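Choline dehydrogenase and related flavoproteins (Aspergillus oryzae, PDB 3Q9T) is a formate oxidase of the glucose-methanol-choline oxidoreductase family, a flavoprotein that carries 8-formyl-FAD at its catalytic site. Local coordinates at residues Phe312-Phe320 with Phe477-Tyr485; Pro359-Glu370 with Ile458-Asp469. One frame throughout, in Å; residues are numbered along the deposited sequence.

Interaction 1 (Phe312-Phe320 with Phe477-Tyr485)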
loop_
_atom_site.group_PDB
_atom_site.type_symbol
_atom_site.label_atom_id
_atom_site.label_comp_id
_atom_site.label_asym_id
_atom_site.label_seq_id
_atom_site.Cartn_x
_atom_site.Cartn_y
_atom_site.Cartn_z
ATOM N N PHE A 312 9.601 7.599 14.597
ATOM C CA PHE A 312 10.578 6.560 14.859
ATOM C C PHE A 312 10.680 6.291 16.355
ATOM O O PHE A 312 10.500 7.197 17.175
ATOM C CB PHE A 312 11.939 6.924 14.243
ATOM C CG PHE A 312 12.644 8.060 14.919
ATOM C CD1 PHE A 312 13.382 7.849 16.074
ATOM C CD2 PHE A 312 12.598 9.344 14.382
ATOM C CE1 PHE A 312 14.054 8.905 16.687
ATOM C CE2 PHE A 312 13.268 10.396 14.992
ATOM C CZ PHE A 312 14.003 10.172 16.150
ATOM N N VAL A 313 10.944 5.039 16.704
ATOM C CA VAL A 313 11.008 4.628 18.108
ATOM C C VAL A 313 12.439 4.330 18.584
ATOM O O VAL A 313 13.207 3.650 17.903
ATOM C CB VAL A 313 10.159 3.377 18.356
ATOM C CG1 VAL A 313 10.453 2.788 19.750
ATOM C CG2 VAL A 313 8.666 3.697 18.182
ATOM N N LEU A 314 12.791 4.853 19.755
ATOM C CA LEU A 314 14.005 4.443 20.434
ATOM C C LEU A 314 13.672 3.666 21.701
ATOM O O LEU A 314 12.802 4.057 22.471
ATOM C CB LEU A 314 14.853 5.656 20.820
ATOM C CG LEU A 314 15.266 6.582 19.687
ATOM C CD1 LEU A 314 16.159 7.704 20.241
ATOM C CD2 LEU A 314 15.977 5.764 18.618
ATOM N N ARG A 315 14.387 2.573 21.931
ATOM C CA ARG A 315 14.346 1.938 23.230
ATOM C C ARG A 315 15.215 2.778 24.153
ATOM O O ARG A 315 16.307 3.209 23.794
ATOM C CB ARG A 315 14.829 0.494 23.173
ATOM C CG ARG A 315 14.881 -0.174 24.535
ATOM C CD ARG A 315 15.195 -1.647 24.403
ATOM N NE ARG A 315 15.170 -2.326 25.692
ATOM C CZ ARG A 315 14.485 -3.438 25.931
ATOM N NH1 ARG A 315 13.756 -3.981 24.967
ATOM N NH2 ARG A 315 14.516 -4.003 27.136
ATOM N N VAL A 316 14.712 3.023 25.346
ATOM C CA VAL A 316 15.304 4.014 26.206
ATOM C C VAL A 316 15.485 3.309 27.541
ATOM O O VAL A 316 14.895 2.257 27.743
ATOM C CB VAL A 316 14.370 5.234 26.256
ATOM C CG1 VAL A 316 13.552 5.245 27.521
ATOM C CG2 VAL A 316 15.151 6.504 26.046
ATOM N N LYS A 317 16.332 3.834 28.425
ATOM C CA LYS A 317 16.596 3.160 29.697
ATOM C C LYS A 317 15.348 2.982 30.560
ATOM O O LYS A 317 14.447 3.831 30.557
ATOM C CB LYS A 317 17.654 3.907 30.492
ATOM C CG LYS A 317 19.036 3.793 29.902
ATOM C CD LYS A 317 20.092 4.260 30.907
ATOM C CE LYS A 317 21.483 4.220 30.288
ATOM N NZ LYS A 317 21.582 3.142 29.253
ATOM N N ASP A 318 15.302 1.886 31.309
ATOM C CA ASP A 318 14.163 1.632 32.184
ATOM C C ASP A 318 13.823 2.886 32.992
ATOM O O ASP A 318 14.717 3.522 33.556
ATOM C CB ASP A 318 14.443 0.469 33.142
ATOM C CG ASP A 318 14.332 -0.895 32.469
ATOM O OD1 ASP A 318 13.936 -0.966 31.277
ATOM O OD2 ASP A 318 14.623 -1.903 33.155
ATOM N N GLY A 319 12.535 3.238 33.029
ATOM C CA GLY A 319 12.066 4.367 33.813
ATOM C C GLY A 319 12.093 5.691 33.066
ATOM O O GLY A 319 11.856 6.748 33.654
ATOM N N PHE A 320 12.376 5.646 31.770
ATOM C CA PHE A 320 12.378 6.862 30.950
ATOM C C PHE A 320 11.315 6.826 29.851
ATOM O O PHE A 320 11.328 7.610 28.911
ATOM C CB PHE A 320 13.783 7.167 30.423
ATOM C CG PHE A 320 14.731 7.610 31.505
ATOM C CD1 PHE A 320 14.869 8.960 31.812
ATOM C CD2 PHE A 320 15.435 6.676 32.251
ATOM C CE1 PHE A 320 15.714 9.375 32.816
ATOM C CE2 PHE A 320 16.289 7.081 33.263
ATOM C CZ PHE A 320 16.428 8.433 33.550
ATOM N N PHE A 477 20.446 13.411 27.489
ATOM C CA PHE A 477 19.653 12.399 26.801
ATOM C C PHE A 477 20.508 11.354 26.108
ATOM O O PHE A 477 20.078 10.228 25.944
ATOM C CB PHE A 477 18.644 12.987 25.816
ATOM C CG PHE A 477 17.379 12.172 25.706
ATOM C CD1 PHE A 477 17.337 11.033 24.915
ATOM C CD2 PHE A 477 16.241 12.532 26.419
ATOM C CE1 PHE A 477 16.186 10.271 24.826
ATOM C CE2 PHE A 477 15.082 11.777 26.332
ATOM C CZ PHE A 477 15.059 10.636 25.528
ATOM N N LYS A 478 21.727 11.715 25.715
ATOM C CA LYS A 478 22.565 10.761 25.005
ATOM C C LYS A 478 22.759 9.495 25.831
ATOM O O LYS A 478 22.910 8.402 25.297
ATOM C CB LYS A 478 23.907 11.385 24.630
ATOM C CG LYS A 478 24.742 11.907 25.789
ATOM C CD LYS A 478 26.127 12.315 25.254
ATOM C CE LYS A 478 27.147 12.445 26.359
ATOM N NZ LYS A 478 27.199 11.217 27.212
ATOM N N ASP A 479 22.737 9.646 27.147
ATOM C CA ASP A 479 22.943 8.515 28.037
ATOM C C ASP A 479 21.694 7.661 28.241
ATOM O O ASP A 479 21.766 6.619 28.892
ATOM C CB ASP A 479 23.468 9.003 29.388
ATOM C CG ASP A 479 24.898 9.530 29.299
ATOM O OD1 ASP A 479 25.741 8.848 28.659
ATOM O OD2 ASP A 479 25.165 10.623 29.856
ATOM N N LEU A 480 20.555 8.084 27.697
ATOM C CA LEU A 480 19.308 7.344 27.934
ATOM C C LEU A 480 19.006 6.323 26.843
ATOM O O LEU A 480 18.281 5.357 27.060
ATOM C CB LEU A 480 18.135 8.310 28.076
ATOM C CG LEU A 480 18.327 9.346 29.184
ATOM C CD1 LEU A 480 17.130 10.296 29.265
ATOM C CD2 LEU A 480 18.552 8.641 30.514
ATOM N N VAL A 481 19.555 6.557 25.662
ATOM C CA VAL A 481 19.240 5.749 24.504
ATOM C C VAL A 481 19.919 4.378 24.535
ATOM O O VAL A 481 21.136 4.281 24.685
ATOM C CB VAL A 481 19.638 6.470 23.214
ATOM C CG1 VAL A 481 19.401 5.556 22.015
ATOM C CG2 VAL A 481 18.864 7.780 23.076
ATOM N N GLU A 482 19.114 3.329 24.382
ATOM C CA GLU A 482 19.606 1.954 24.372
ATOM C C GLU A 482 19.618 1.367 22.974
ATOM O O GLU A 482 20.564 0.688 22.618
ATOM C CB GLU A 482 18.776 1.040 25.292
ATOM C CG GLU A 482 18.904 1.370 26.776
ATOM C CD GLU A 482 18.401 0.246 27.687
ATOM O OE1 GLU A 482 17.670 -0.655 27.201
ATOM O OE2 GLU A 482 18.752 0.261 28.891
ATOM N N SER A 483 18.558 1.572 22.194
ATOM C CA SER A 483 18.566 1.064 20.820
ATOM C C SER A 483 17.455 1.644 19.939
ATOM O O SER A 483 16.545 2.308 20.439
ATOM C CB SER A 483 18.531 -0.473 20.808
ATOM O OG SER A 483 17.315 -0.959 21.342
ATOM N N GLU A 484 17.569 1.420 18.627
ATOM C CA GLU A 484 16.580 1.862 17.647
ATOM C C GLU A 484 15.618 0.710 17.411
ATOM O O GLU A 484 16.034 -0.435 17.310
ATOM C CB GLU A 484 17.242 2.211 16.307
ATOM C CG GLU A 484 18.278 3.336 16.345
ATOM C CD GLU A 484 18.764 3.730 14.944
ATOM O OE1 GLU A 484 17.920 4.114 14.096
ATOM O OE2 GLU A 484 19.986 3.634 14.686
ATOM N N TYR A 485 14.330 1.010 17.321
ATOM C CA TYR A 485 13.351 -0.013 17.021
ATOM C C TYR A 485 12.666 0.384 15.729
ATOM O O TYR A 485 12.330 1.549 15.547
ATOM C CB TYR A 485 12.342 -0.115 18.153
ATOM C CG TYR A 485 11.287 -1.158 17.909
ATOM C CD1 TYR A 485 11.525 -2.498 18.190
ATOM C CD2 TYR A 485 10.050 -0.805 17.389
ATOM C CE1 TYR A 485 10.559 -3.451 17.957
ATOM C CE2 TYR A 485 9.078 -1.749 17.156
ATOM C CZ TYR A 485 9.334 -3.071 17.443
ATOM O OH TYR A 485 8.354 -4.006 17.199
HETATM O O HOH W 1 10.377 3.016 14.651
HETATM O O HOH W 2 17.450 -0.251 31.241
#
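R315 and the pair E482-S483 form a classic beta bulge, where strand 481-485 runs antiparallel to strand 308-316 in the large mixed sheet and carries one extra residue opposite R315; strand 415-423 also bonds to 308-316. The carbonyl oxygen of R315 therefore takes two amide hydrogens, E482 N at 2.9 Å and S483 N at 3.2 Å, both approaching from the same face of its plane. R315 N in turn donates to S483 O. Beyond the bulge, K317 N gives its hydrogen to L480 O (2.8 Å), while at the other end Y485 N meets V313 O. A water continues the ladder past Y485, accepting from V313 N and donating to Y485 O.

The bulge turns E482 toward the opposite strand. The R315 side chain is extended, with CG anti to the backbone N (chi1 176°), and this lays its NE alongside E482 OE1. The guanidinium and carboxylate are nearly coplanar, but NE to OE1 is 3.4 Å, a weak bond within the salt bridge; the firmer partner of R315 is T413, whose OG1 bonds to NH1. E482 OE2 accepts from a second water, which also takes the hydrogen of D318 N.

On the face of L314, V316 and V481, L314 CD1 touches V481 CG2 at 3.9 Å; E484 shares this face, its OE1 taken up by Y468 OH and M489 N. V316 CG2 packs on L480 CB. L480 CD2 stands over the F320 ring, 3.6 Å from the centroid. F320 closes the type II turn that begins at K317; the third position has a positive phi, where a CB would press on the preceding carbonyl O, and so suits glycine, G319.

Main-chain bonds thus carry this pairing, while the long, partly exposed charged pair probably adds only modest stability.

Interaction 2 (Pro359-Glu370 with Ile458-Asp469)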
loop_
_atom_site.group_PDB
_atom_site.type_symbol
_atom_site.label_atom_id
_atom_site.label_comp_id
_atom_site.label_asym_id
_atom_site.label_seq_id
_atom_site.Cartn_x
_atom_site.Cartn_y
_atom_site.Cartn_z
ATOM N N PRO A 359 11.487 23.431 15.569
ATOM C CA PRO A 359 12.771 23.939 15.093
ATOM C C PRO A 359 12.744 24.309 13.623
ATOM O O PRO A 359 11.845 23.905 12.891
ATOM C CB PRO A 359 13.678 22.728 15.260
ATOM C CG PRO A 359 12.768 21.580 14.925
ATOM C CD PRO A 359 11.432 21.957 15.531
ATOM N N ARG A 360 13.721 25.104 13.213
ATOM C CA ARG A 360 14.094 25.201 11.813
ATOM C C ARG A 360 15.352 24.350 11.670
ATOM O O ARG A 360 16.023 24.044 12.661
ATOM C CB ARG A 360 14.358 26.653 11.392
ATOM C CG ARG A 360 13.088 27.518 11.351
ATOM C CD ARG A 360 13.365 28.917 10.800
ATOM N NE ARG A 360 13.906 28.872 9.446
ATOM C CZ ARG A 360 13.185 29.061 8.350
ATOM N NH1 ARG A 360 11.886 29.325 8.449
ATOM N NH2 ARG A 360 13.754 28.993 7.156
ATOM N N ILE A 361 15.663 23.944 10.447
ATOM C CA ILE A 361 16.809 23.079 10.222
ATOM C C ILE A 361 17.580 23.587 9.023
ATOM O O ILE A 361 18.091 22.814 8.209
ATOM C CB ILE A 361 16.372 21.620 10.017
ATOM C CG1 ILE A 361 15.485 21.497 8.781
ATOM C CG2 ILE A 361 15.629 21.095 11.258
ATOM C CD1 ILE A 361 15.516 20.099 8.192
ATOM N N ASP A 362 17.652 24.909 8.913
ATOM C CA ASP A 362 18.382 25.536 7.818
ATOM C C ASP A 362 19.778 24.936 7.608
ATOM O O ASP A 362 20.200 24.677 6.478
ATOM C CB ASP A 362 18.454 27.053 8.023
ATOM C CG ASP A 362 17.075 27.693 8.026
ATOM O OD1 ASP A 362 16.610 28.129 6.945
ATOM O OD2 ASP A 362 16.441 27.725 9.105
ATOM N N LYS A 363 20.486 24.673 8.687
ATOM C CA LYS A 363 21.873 24.283 8.505
ATOM C C LYS A 363 21.958 22.830 8.027
ATOM O O LYS A 363 22.936 22.440 7.409
ATOM C CB LYS A 363 22.675 24.507 9.772
ATOM C CG LYS A 363 22.491 23.403 10.814
ATOM C CD LYS A 363 23.103 23.798 12.145
ATOM C CE LYS A 363 23.236 22.610 13.085
ATOM N NZ LYS A 363 23.779 23.055 14.393
ATOM N N TYR A 364 20.922 22.038 8.286
ATOM C CA TYR A 364 20.893 20.692 7.719
ATOM C C TYR A 364 20.520 20.771 6.250
ATOM O O TYR A 364 21.100 20.081 5.409
ATOM C CB TYR A 364 19.894 19.805 8.441
ATOM C CG TYR A 364 20.284 19.459 9.845
ATOM C CD1 TYR A 364 20.163 20.391 10.873
ATOM C CD2 TYR A 364 20.768 18.192 10.154
ATOM C CE1 TYR A 364 20.518 20.068 12.167
ATOM C CE2 TYR A 364 21.121 17.860 11.445
ATOM C CZ TYR A 364 20.987 18.792 12.446
ATOM O OH TYR A 364 21.356 18.450 13.719
ATOM N N LEU A 365 19.535 21.608 5.949
ATOM C CA LEU A 365 19.060 21.756 4.584
ATOM C C LEU A 365 20.224 22.223 3.705
ATOM O O LEU A 365 20.434 21.695 2.609
ATOM C CB LEU A 365 17.892 22.748 4.524
ATOM C CG LEU A 365 16.409 22.323 4.441
ATOM C CD1 LEU A 365 16.133 20.848 4.577
ATOM C CD2 LEU A 365 15.570 23.114 5.433
ATOM N N GLU A 366 20.994 23.186 4.210
ATOM C CA GLU A 366 22.070 23.821 3.440
ATOM C C GLU A 366 23.132 22.835 2.994
ATOM O O GLU A 366 23.871 23.098 2.046
ATOM C CB GLU A 366 22.743 24.946 4.242
ATOM C CG GLU A 366 21.831 26.101 4.624
ATOM C CD GLU A 366 21.486 27.005 3.458
ATOM O OE1 GLU A 366 21.220 28.204 3.688
ATOM O OE2 GLU A 366 21.475 26.520 2.312
ATOM N N LYS A 367 23.211 21.699 3.673
ATOM C CA LYS A 367 24.196 20.686 3.333
ATOM C C LYS A 367 23.777 19.843 2.133
ATOM O O LYS A 367 24.554 19.030 1.646
ATOM C CB LYS A 367 24.473 19.775 4.533
ATOM C CG LYS A 367 25.162 20.471 5.704
ATOM C CD LYS A 367 25.529 19.472 6.786
ATOM C CE LYS A 367 25.905 20.170 8.082
ATOM N NZ LYS A 367 26.052 19.191 9.202
ATOM N N ASP A 368 22.549 20.015 1.655
ATOM C CA ASP A 368 22.096 19.207 0.531
ATOM C C ASP A 368 22.172 20.024 -0.757
ATOM O O ASP A 368 21.535 21.074 -0.867
ATOM C CB ASP A 368 20.673 18.702 0.777
ATOM C CG ASP A 368 20.143 17.860 -0.369
ATOM O OD1 ASP A 368 20.241 16.614 -0.277
ATOM O OD2 ASP A 368 19.627 18.449 -1.356
ATOM N N ALA A 369 22.953 19.545 -1.720
ATOM C CA ALA A 369 23.134 20.267 -2.990
ATOM C C ALA A 369 21.798 20.611 -3.653
ATOM O O ALA A 369 21.597 21.724 -4.126
ATOM C CB ALA A 369 24.007 19.464 -3.952
ATOM N N GLU A 370 20.888 19.643 -3.691
ATOM C CA GLU A 370 19.565 19.890 -4.253
ATOM C C GLU A 370 18.762 21.004 -3.529
ATOM O O GLU A 370 18.199 21.878 -4.183
ATOM C CB GLU A 370 18.765 18.592 -4.375
ATOM C CG GLU A 370 17.441 18.793 -5.096
ATOM C CD GLU A 370 16.629 17.516 -5.240
ATOM O OE1 GLU A 370 15.378 17.619 -5.268
ATOM O OE2 GLU A 370 17.233 16.419 -5.328
ATOM N N ILE A 458 13.773 15.411 1.188
ATOM C CA ILE A 458 15.057 15.898 1.698
ATOM C C ILE A 458 14.888 16.560 3.064
ATOM O O ILE A 458 15.688 16.335 3.964
ATOM C CB ILE A 458 15.728 16.864 0.694
ATOM C CG1 ILE A 458 16.218 16.065 -0.506
ATOM C CG2 ILE A 458 16.859 17.647 1.346
ATOM C CD1 ILE A 458 16.283 16.847 -1.777
ATOM N N ALA A 459 13.834 17.352 3.225
ATOM C CA ALA A 459 13.566 17.981 4.511
ATOM C C ALA A 459 13.222 16.932 5.573
ATOM O O ALA A 459 13.731 16.985 6.700
ATOM C CB ALA A 459 12.436 19.014 4.387
ATOM N N MET A 460 12.369 15.974 5.215
ATOM C CA MET A 460 11.967 14.948 6.175
ATOM C C MET A 460 13.169 14.145 6.624
ATOM O O MET A 460 13.339 13.890 7.814
ATOM C CB MET A 460 10.881 14.018 5.625
ATOM C CG MET A 460 10.499 12.924 6.622
ATOM S SD MET A 460 9.786 13.628 8.123
ATOM C CE MET A 460 8.039 13.779 7.623
ATOM N N ARG A 461 14.003 13.753 5.666
ATOM C CA ARG A 461 15.288 13.116 5.980
ATOM C C ARG A 461 16.076 13.955 6.999
ATOM O O ARG A 461 16.517 13.460 8.040
ATOM C CB ARG A 461 16.114 12.955 4.704
ATOM C CG ARG A 461 17.463 12.272 4.890
ATOM C CD ARG A 461 18.532 13.107 4.219
ATOM N NE ARG A 461 18.430 13.025 2.781
ATOM C CZ ARG A 461 18.904 13.921 1.925
ATOM N NH1 ARG A 461 19.533 15.020 2.345
ATOM N NH2 ARG A 461 18.747 13.699 0.625
ATOM N N GLU A 462 16.250 15.234 6.695
ATOM C CA GLU A 462 17.051 16.106 7.553
ATOM C C GLU A 462 16.435 16.381 8.924
ATOM O O GLU A 462 17.156 16.698 9.865
ATOM C CB GLU A 462 17.393 17.409 6.830
ATOM C CG GLU A 462 18.287 17.177 5.606
ATOM C CD GLU A 462 19.517 16.356 5.959
ATOM O OE1 GLU A 462 20.114 16.633 7.020
ATOM O OE2 GLU A 462 19.865 15.427 5.203
ATOM N N GLY A 463 15.111 16.258 9.044
ATOM C CA GLY A 463 14.462 16.452 10.332
ATOM C C GLY A 463 14.586 15.219 11.214
ATOM O O GLY A 463 14.589 15.309 12.439
ATOM N N ILE A 464 14.643 14.052 10.581
ATOM C CA ILE A 464 15.036 12.838 11.260
ATOM C C ILE A 464 16.500 12.990 11.728
ATOM O O ILE A 464 16.817 12.687 12.871
ATOM C CB ILE A 464 14.882 11.612 10.327
ATOM C CG1 ILE A 464 13.421 11.460 9.880
ATOM C CG2 ILE A 464 15.346 10.329 11.018
ATOM C CD1 ILE A 464 13.216 10.355 8.817
ATOM N N ARG A 465 17.391 13.487 10.870
ATOM C CA ARG A 465 18.794 13.629 11.277
ATOM C C ARG A 465 18.907 14.587 12.476
ATOM O O ARG A 465 19.523 14.252 13.488
ATOM C CB ARG A 465 19.687 14.079 10.122
ATOM C CG ARG A 465 21.193 13.852 10.392
ATOM C CD ARG A 465 22.057 14.509 9.314
ATOM N NE ARG A 465 21.535 14.225 7.984
ATOM C CZ ARG A 465 21.655 13.056 7.361
ATOM N NH1 ARG A 465 22.299 12.048 7.948
ATOM N NH2 ARG A 465 21.121 12.892 6.153
ATOM N N PHE A 466 18.292 15.761 12.371
ATOM C CA PHE A 466 18.239 16.685 13.498
ATOM C C PHE A 466 17.762 15.994 14.783
ATOM O O PHE A 466 18.357 16.190 15.840
ATOM C CB PHE A 466 17.337 17.874 13.173
ATOM C CG PHE A 466 17.002 18.733 14.359
ATOM C CD1 PHE A 466 17.602 19.976 14.522
ATOM C CD2 PHE A 466 16.069 18.310 15.305
ATOM C CE1 PHE A 466 17.289 20.778 15.610
ATOM C CE2 PHE A 466 15.750 19.099 16.394
ATOM C CZ PHE A 466 16.357 20.340 16.550
ATOM N N SER A 467 16.695 15.193 14.696
ATOM C CA SER A 467 16.165 14.517 15.879
ATOM C C SER A 467 17.145 13.505 16.459
ATOM O O SER A 467 17.251 13.375 17.684
ATOM C CB SER A 467 14.819 13.831 15.602
ATOM O OG SER A 467 13.867 14.750 15.121
ATOM N N TYR A 468 17.831 12.778 15.575
ATOM C CA TYR A 468 18.841 11.793 15.969
ATOM C C TYR A 468 20.048 12.447 16.656
ATOM O O TYR A 468 20.489 11.999 17.722
ATOM C CB TYR A 468 19.272 10.951 14.755
ATOM C CG TYR A 468 18.541 9.633 14.690
ATOM C CD1 TYR A 468 19.197 8.432 14.964
ATOM C CD2 TYR A 468 17.179 9.591 14.415
ATOM C CE1 TYR A 468 18.521 7.217 14.930
ATOM C CE2 TYR A 468 16.490 8.379 14.373
ATOM C CZ TYR A 468 17.165 7.198 14.634
ATOM O OH TYR A 468 16.488 6.004 14.597
ATOM N N ASP A 469 20.560 13.517 16.056
ATOM C CA ASP A 469 21.614 14.321 16.685
ATOM C C ASP A 469 21.232 14.731 18.096
ATOM O O ASP A 469 22.014 14.593 19.032
ATOM C CB ASP A 469 21.883 15.581 15.866
ATOM C CG ASP A 469 22.565 15.283 14.565
ATOM O OD1 ASP A 469 23.050 14.148 14.411
ATOM O OD2 ASP A 469 22.622 16.178 13.702
HETATM O O HOH W 3 22.591 17.490 7.126
HETATM O O HOH W 4 19.314 14.497 -1.908
#
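Y364 fits as a knob into the hole formed by E462, R465, F466 and D469 on helix 454-473. Its segment follows strand 353-358, and F392 and L394 of strand 392-397 lie beside P359, I361 and F466. The Y364 hydroxyl donates to D469 OD2 at 2.6 Å, using the anti lone pair of that oxygen. Tyrosine suits this place because a flat apolar ring fills the groove while the phenol reaches a carboxylate one turn beyond F466. D469 OD1 is paired with K473, so both carboxylate oxygens have partners.

Apolar contacts surround the ring. F466 CB lies over one face of Y364, offset toward the rim, and the two rings meet obliquely with planes at 63°. Because F466 CG is anti to the backbone N (chi1 168°), its ring swings toward P359, whose CG sits over one of its faces. I361 adds CG2 against the F466 ring and pushes CD1 to 3.6 Å from E462 CB, and L365 CD1 rests on A459.

The ionic group centres on buried E462. In the conformer modelled here, R465 grips it side-on, NE to OE1 and NH2 to OE2, each at 3.0 Å. R461 NH1 reaches OE2 in a nearly straight bond (178°). The same NH1 also donates to D368 OD1 at 3.1 Å, which it meets from above the carboxylate plane, and a water bridges D368 OD1 to R461 NH2. The other oxygen of D368 accepts from Y371 N, capping the helix it precedes, while I458 CG2 packs against the carboxylate carbon.

R461 would probably favour the ionised form of buried E462. Only D368-R461 crosses between the segments as a salt bridge; E462 holds R461 in place for it.

Interactions 1 and 2 lie about 22 Å apart, centre to centre, on the same side of the chain's centre and away from the annotated FAD sites. Along the chain, interaction 2 is nested within the loop that interaction 1 closes. Helix 454-473 supplies one side of interaction 2 and is followed, after a short 3-10 segment, by the strand of interaction 1. The two contacts also touch where F312 packs on Y468 and S467. Strands 308-316 and 481-485 belong to the large mixed sheet that also holds 353-358, the strand leading into 359-370, so the helix packs both against this sheet, through M460, I464, S467 and Y468, and against 359-370.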